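Branched-chain amino acid aminotransferase (Thermoproteus uzoniensis, PDB 5CE8) probably catalyses the reversible, pyridoxal 5'-phosphate-dependent transfer of an amino group between leucine, isoleucine or valine and 2-oxoglutarate, as in branched-chain amino acid biosynthesis. Local coordinates at residues A144-W149 / E184-N189; R150-S155 / T164-N169. One frame throughout, in Å; residues are numbered along the deposited sequence.

Contact 1. Residues A144-W149 / E184-N189; sequences AAVVSW and EAIMLN
Strands 142-146 and 184-188 are the parallel neighbours of a beta-alpha-beta unit whose connection holds helix 167-179. Three backbone bonds lace them together: A145 N to E184 O, I186 N to A145 O at 2.9 Å, and V147 N to I186 O at 3.0 Å. The first and last run nearly along the C=O axis, whereas I186 N stands above the carbonyl plane of A145. On one face of the sheet the A144 CB methyl meets the tip of I186, CD1, at 3.8 Å. Farther along, V146 turns CG1 anti to its backbone N (chi1 -178°), which carries this methyl to L188 CG at 3.8 Å, the two side chains crossing at about a right angle. V147 divides its branches: CG1 touches A185 CB at 3.7 Å, while CG2, in the crowded position between N and the carbonyl carbon, meets M187 CG. Helix 167-179 covers V147 through A173 and E176. E184 curls back so that the anti lone pair of OE2 receives its neighbour A185 N; R178 and S198 also hold this oxygen. Where the strands part, one water donates to V147 O and W149 O and accepts from L188 N at 2.8 Å.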
loop_
_atom_site.group_PDB
_atom_site.type_symbol
_atom_site.label_atom_id
_atom_site.label_comp_id
_atom_site.label_asym_id
_atom_site.label_seq_id
_atom_site.Cartn_x
_atom_site.Cartn_y
_atom_site.Cartn_z
ATOM N N ALA A 144 -4.459 -15.725 22.129
ATOM C CA ALA A 144 -4.793 -14.923 20.995
ATOM C C ALA A 144 -4.099 -15.336 19.690
ATOM O O ALA A 144 -3.061 -15.999 19.701
ATOM C CB ALA A 144 -4.527 -13.469 21.367
ATOM N N ALA A 145 -4.770 -15.081 18.569
ATOM C CA ALA A 145 -4.290 -15.359 17.259
ATOM C C ALA A 145 -4.265 -14.080 16.454
ATOM O O ALA A 145 -5.211 -13.290 16.453
ATOM C CB ALA A 145 -5.114 -16.413 16.568
ATOM N N VAL A 146 -3.163 -13.819 15.764
ATOM C CA VAL A 146 -3.222 -12.685 14.769
ATOM C C VAL A 146 -4.039 -13.220 13.621
ATOM O O VAL A 146 -3.721 -14.319 13.067
ATOM C CB VAL A 146 -1.810 -12.199 14.149
ATOM C CG1 VAL A 146 -2.082 -11.026 13.231
ATOM C CG2 VAL A 146 -0.771 -11.824 15.282
ATOM N N VAL A 147 -5.101 -12.496 13.268
ATOM C CA VAL A 147 -5.976 -12.904 12.192
ATOM C C VAL A 147 -5.647 -12.472 10.776
ATOM O O VAL A 147 -4.760 -11.613 10.531
ATOM C CB VAL A 147 -7.442 -12.589 12.504
ATOM C CG1 VAL A 147 -7.845 -13.295 13.700
ATOM C CG2 VAL A 147 -7.719 -11.088 12.700
ATOM N N SER A 148 -6.316 -13.134 9.811
ATOM C CA SER A 148 -6.059 -12.875 8.376
ATOM C C SER A 148 -6.669 -11.530 7.941
ATOM O O SER A 148 -6.224 -11.013 6.963
ATOM C CB SER A 148 -6.670 -13.941 7.442
ATOM O OG SER A 148 -8.126 -14.016 7.654
ATOM N N TRP A 149 -7.756 -11.097 8.609
ATOM C CA TRP A 149 -8.425 -9.850 8.435
ATOM C C TRP A 149 -7.686 -8.660 8.981
ATOM O O TRP A 149 -7.329 -8.627 10.100
ATOM C CB TRP A 149 -9.821 -9.912 9.144
ATOM C CG TRP A 149 -10.706 -10.943 8.497
ATOM C CD1 TRP A 149 -10.912 -12.184 8.953
ATOM C CD2 TRP A 149 -11.464 -10.811 7.308
ATOM N NE1 TRP A 149 -11.724 -12.835 8.121
ATOM C CE2 TRP A 149 -12.008 -12.028 7.050
ATOM C CE3 TRP A 149 -11.594 -9.830 6.360
ATOM C CZ2 TRP A 149 -12.808 -12.287 5.883
ATOM C CZ3 TRP A 149 -12.356 -10.055 5.228
ATOM C CH2 TRP A 149 -12.949 -11.295 5.001
ATOM N N GLU A 184 -9.497 -14.881 21.509
ATOM C CA GLU A 184 -9.659 -13.552 20.921
ATOM C C GLU A 184 -8.669 -13.359 19.754
ATOM O O GLU A 184 -7.613 -14.077 19.621
ATOM C CB GLU A 184 -9.436 -12.398 21.969
ATOM C CG GLU A 184 -9.759 -10.932 21.526
ATOM C CD GLU A 184 -11.179 -10.828 20.935
ATOM O OE1 GLU A 184 -12.082 -10.597 21.751
ATOM O OE2 GLU A 184 -11.418 -11.167 19.704
ATOM N N ALA A 185 -9.045 -12.364 18.943
ATOM C CA ALA A 185 -8.293 -11.923 17.770
ATOM C C ALA A 185 -7.380 -10.820 18.038
ATOM O O ALA A 185 -7.696 -9.989 18.817
ATOM C CB ALA A 185 -9.208 -11.484 16.673
ATOM N N ILE A 186 -6.265 -10.775 17.305
ATOM C CA ILE A 186 -5.470 -9.529 17.188
ATOM C C ILE A 186 -5.504 -9.166 15.743
ATOM O O ILE A 186 -5.234 -9.984 14.928
ATOM C CB ILE A 186 -3.975 -9.674 17.697
ATOM C CG1 ILE A 186 -3.920 -9.537 19.236
ATOM C CG2 ILE A 186 -3.085 -8.514 17.240
ATOM C CD1 ILE A 186 -2.912 -10.391 19.834
ATOM N N MET A 187 -5.640 -7.862 15.432
ATOM C CA MET A 187 -5.725 -7.420 14.097
ATOM C C MET A 187 -4.595 -6.442 13.819
ATOM O O MET A 187 -4.349 -5.496 14.638
ATOM C CB MET A 187 -7.060 -6.642 13.861
ATOM C CG MET A 187 -8.254 -7.558 13.573
ATOM S SD MET A 187 -9.721 -6.646 12.958
ATOM C CE MET A 187 -10.136 -6.192 14.530
ATOM N N LEU A 188 -3.907 -6.693 12.725
ATOM C CA LEU A 188 -2.928 -5.781 12.136
ATOM C C LEU A 188 -3.673 -4.702 11.350
ATOM O O LEU A 188 -4.724 -4.965 10.786
ATOM C CB LEU A 188 -2.020 -6.505 11.223
ATOM C CG LEU A 188 -1.221 -7.647 11.803
ATOM C CD1 LEU A 188 -0.089 -8.150 10.906
ATOM C CD2 LEU A 188 -0.620 -7.218 13.159
ATOM N N ASN A 189 -3.149 -3.481 11.311
ATOM C CA ASN A 189 -3.639 -2.456 10.373
ATOM C C ASN A 189 -3.116 -2.661 8.883
ATOM O O ASN A 189 -2.391 -3.641 8.606
ATOM C CB ASN A 189 -3.401 -1.057 10.908
ATOM C CG ASN A 189 -1.923 -0.634 10.876
ATOM O OD1 ASN A 189 -1.014 -1.450 10.549
ATOM N ND2 ASN A 189 -1.666 0.549 11.423
HETATM O O HOH W 1 -4.599 -8.735 10.939
#

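Contact 2. Residues R150-S155 / T164-N169; sequences RRVHTS and TGIYLN. With PLP (pyridoxal-5'-phosphate), chain D.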
loop_
_atom_site.group_PDB
_atom_site.type_symbol
_atom_site.label_atom_id
_atom_site.label_comp_id
_atom_site.label_asym_id
_atom_site.label_seq_id
_atom_site.Cartn_x
_atom_site.Cartn_y
_atom_site.Cartn_z
ATOM N N ARG A 150 -7.450 -7.660 8.170
ATOM C CA ARG A 150 -6.875 -6.444 8.660
ATOM C C ARG A 150 -7.955 -5.506 9.180
ATOM O O ARG A 150 -9.065 -5.546 8.677
ATOM C CB ARG A 150 -6.110 -5.740 7.544
ATOM C CG ARG A 150 -5.022 -6.583 6.917
ATOM C CD ARG A 150 -3.909 -6.900 7.947
ATOM N NE ARG A 150 -2.680 -7.497 7.390
ATOM C CZ ARG A 150 -2.261 -8.779 7.547
ATOM N NH1 ARG A 150 -2.962 -9.712 8.204
ATOM N NH2 ARG A 150 -1.068 -9.152 7.023
ATOM N N ARG A 151 -7.604 -4.695 10.173
ATOM C CA ARG A 151 -8.465 -3.606 10.632
ATOM C C ARG A 151 -8.887 -2.666 9.496
ATOM O O ARG A 151 -8.079 -2.221 8.686
ATOM C CB ARG A 151 -7.753 -2.808 11.738
ATOM C CG ARG A 151 -8.472 -1.683 12.413
ATOM C CD ARG A 151 -9.588 -1.997 13.454
ATOM N NE ARG A 151 -9.838 -0.737 14.167
ATOM C CZ ARG A 151 -11.026 -0.233 14.574
ATOM N NH1 ARG A 151 -12.146 -0.916 14.472
ATOM N NH2 ARG A 151 -11.069 0.982 15.144
ATOM N N VAL A 152 -10.129 -2.278 9.498
ATOM C CA VAL A 152 -10.638 -1.493 8.398
ATOM C C VAL A 152 -9.835 -0.148 8.523
ATOM O O VAL A 152 -9.531 0.291 9.660
ATOM C CB VAL A 152 -12.203 -1.390 8.374
ATOM C CG1 VAL A 152 -12.818 -0.785 9.551
ATOM C CG2 VAL A 152 -12.654 -0.570 7.199
ATOM N N HIS A 153 -9.497 0.468 7.403
ATOM C CA HIS A 153 -8.555 1.571 7.315
ATOM C C HIS A 153 -9.282 2.938 7.343
ATOM O O HIS A 153 -10.407 3.062 6.849
ATOM C CB HIS A 153 -7.739 1.420 6.042
ATOM C CG HIS A 153 -6.499 2.284 6.010
ATOM N ND1 HIS A 153 -6.439 3.476 5.331
ATOM C CD2 HIS A 153 -5.287 2.134 6.613
ATOM C CE1 HIS A 153 -5.267 4.033 5.529
ATOM N NE2 HIS A 153 -4.535 3.218 6.282
ATOM N N THR A 154 -8.644 3.945 7.949
ATOM C CA THR A 154 -9.215 5.339 8.019
ATOM C C THR A 154 -9.645 5.963 6.653
ATOM O O THR A 154 -10.624 6.763 6.600
ATOM C CB THR A 154 -8.217 6.298 8.814
ATOM O OG1 THR A 154 -8.699 7.651 8.943
ATOM C CG2 THR A 154 -6.831 6.415 8.039
ATOM N N SER A 155 -8.877 5.644 5.576
ATOM C CA SER A 155 -9.150 6.040 4.169
ATOM C C SER A 155 -10.481 5.515 3.642
ATOM O O SER A 155 -10.960 5.987 2.605
ATOM C CB SER A 155 -8.058 5.520 3.201
ATOM O OG SER A 155 -8.137 4.105 3.024
ATOM N N THR A 164 -21.384 1.523 13.912
ATOM C CA THR A 164 -21.996 0.162 13.840
ATOM C C THR A 164 -21.470 -0.654 12.702
ATOM O O THR A 164 -20.857 -1.745 12.919
ATOM C CB THR A 164 -23.555 0.274 13.831
ATOM O OG1 THR A 164 -23.915 1.136 12.792
ATOM C CG2 THR A 164 -24.138 0.900 15.186
ATOM N N GLY A 165 -21.506 -0.040 11.526
ATOM C CA GLY A 165 -21.122 -0.676 10.288
ATOM C C GLY A 165 -19.687 -1.171 10.240
ATOM O O GLY A 165 -19.455 -2.212 9.747
ATOM N N ILE A 166 -18.775 -0.466 10.917
ATOM C CA ILE A 166 -17.319 -0.922 11.088
ATOM C C ILE A 166 -17.183 -2.306 11.689
ATOM O O ILE A 166 -16.230 -3.003 11.352
ATOM C CB ILE A 166 -16.506 0.003 12.007
ATOM C CG1 ILE A 166 -16.497 1.402 11.457
ATOM C CG2 ILE A 166 -15.068 -0.436 12.255
ATOM C CD1 ILE A 166 -16.003 2.364 12.439
ATOM N N TYR A 167 -18.076 -2.709 12.593
ATOM C CA TYR A 167 -17.894 -3.983 13.393
ATOM C C TYR A 167 -18.104 -5.362 12.623
ATOM O O TYR A 167 -17.866 -6.456 13.187
ATOM C CB TYR A 167 -18.605 -3.857 14.777
ATOM C CG TYR A 167 -17.859 -2.867 15.578
ATOM C CD1 TYR A 167 -17.993 -1.565 15.280
ATOM C CD2 TYR A 167 -16.911 -3.236 16.524
ATOM C CE1 TYR A 167 -17.178 -0.632 15.790
ATOM C CE2 TYR A 167 -16.134 -2.236 17.165
ATOM C CZ TYR A 167 -16.296 -0.922 16.744
ATOM O OH TYR A 167 -15.649 0.181 17.254
ATOM N N LEU A 168 -18.520 -5.310 11.357
ATOM C CA LEU A 168 -18.482 -6.444 10.497
ATOM C C LEU A 168 -17.033 -7.008 10.338
ATOM O O LEU A 168 -16.752 -8.246 10.467
ATOM C CB LEU A 168 -19.162 -6.114 9.139
ATOM C CG LEU A 168 -18.973 -7.221 8.028
ATOM C CD1 LEU A 168 -19.782 -8.419 8.475
ATOM C CD2 LEU A 168 -19.479 -6.980 6.629
ATOM N N ASN A 169 -16.119 -6.077 10.218
ATOM C CA ASN A 169 -14.643 -6.370 10.282
ATOM C C ASN A 169 -14.196 -7.024 11.615
ATOM O O ASN A 169 -13.458 -8.106 11.621
ATOM C CB ASN A 169 -13.933 -5.029 9.974
ATOM C CG ASN A 169 -12.403 -5.087 10.126
ATOM O OD1 ASN A 169 -11.807 -4.446 11.015
ATOM N ND2 ASN A 169 -11.797 -5.688 9.182
HETATM N N1 PLP D . -11.441 -1.213 20.429
HETATM C C2 PLP D . -12.497 -1.118 19.626
HETATM C C2A PLP D . -12.398 -1.493 18.178
HETATM C C3 PLP D . -13.803 -0.744 20.149
HETATM O O3 PLP D . -14.915 -0.744 19.312
HETATM C C4 PLP D . -13.908 -0.414 21.597
HETATM C C4A PLP D . -15.207 0.009 22.253
HETATM C C5 PLP D . -12.643 -0.526 22.377
HETATM C C6 PLP D . -11.462 -0.938 21.698
HETATM C C5A PLP D . -12.528 -0.309 23.859
HETATM O O4P PLP D . -12.990 0.936 24.244
HETATM P P PLP D . -13.449 1.147 25.738
HETATM O O1P PLP D . -14.595 0.138 26.090
HETATM O O2P PLP D . -12.233 1.118 26.560
HETATM O O3P PLP D . -14.117 2.490 25.836
HETATM O O HOH W 2 -13.830 1.422 15.363
HETATM O O HOH W 3 -12.624 -3.332 13.526
#
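The R151 guanidinium carries the PLP methyl C2A over one face, 3.8 Å from NH1, and two waters in plane at its edge; I166 CG2 approaches NH1 obliquely. The Y167 ring has T164 O in plane at one edge and PLP O3 near its plane at the phenolic end, where OH and O3 form a very short hydrogen bond, although the position of O3 is less certain. One water accepts from R151 NH2 at 2.8 Å and also bonds Y167 OH; the other accepts from NH1 and donates to N169 OD1. R151 leaves the backbone with CG anti to N and bends at chi2 (75°), and its NE is held by G218 O. N169, with CG anti to its N (chi1 174°), grips the loop at two points: ND2 reaches R150 O at 2.8 Å in a nearly straight bond, and OD1 receives V152 N at 3.1 Å from well above the carbonyl plane, at a bent 136°. M156 O of a neighbouring subunit also accepts from ND2. Beside this grip V152 CG1 packs on I166 CG2 at 3.5 Å. R151 and Y167 thus line the O3 and methyl side of the PLP pocket of this class-IV aminotransferase, with N169 holding the loop behind them.

Contacts 1 and 2 lie with their centres 13 Å apart, on the same side of the chain's centre, and belong to one beta-alpha-beta unit. Along the chain come strand 142-146, the loop 150-155, the start of helix 167-179 and strand 184-188, so contact 2 is made within the crossover that contact 1 brackets. They join directly: L188 O lies 3.0 Å from R151 N, a probable hydrogen bond, and M187 SD packs on N169 OD1 at 3.6 Å. Strand 142-146 leads into the loop bearing R151, which stays attached to strand 184-188 through L188 O. The Y167 hydroxyl, near the beginning of helix 167-179, reaches PLP as R151 does, which ties the sheet of contact 1 to the PLP site.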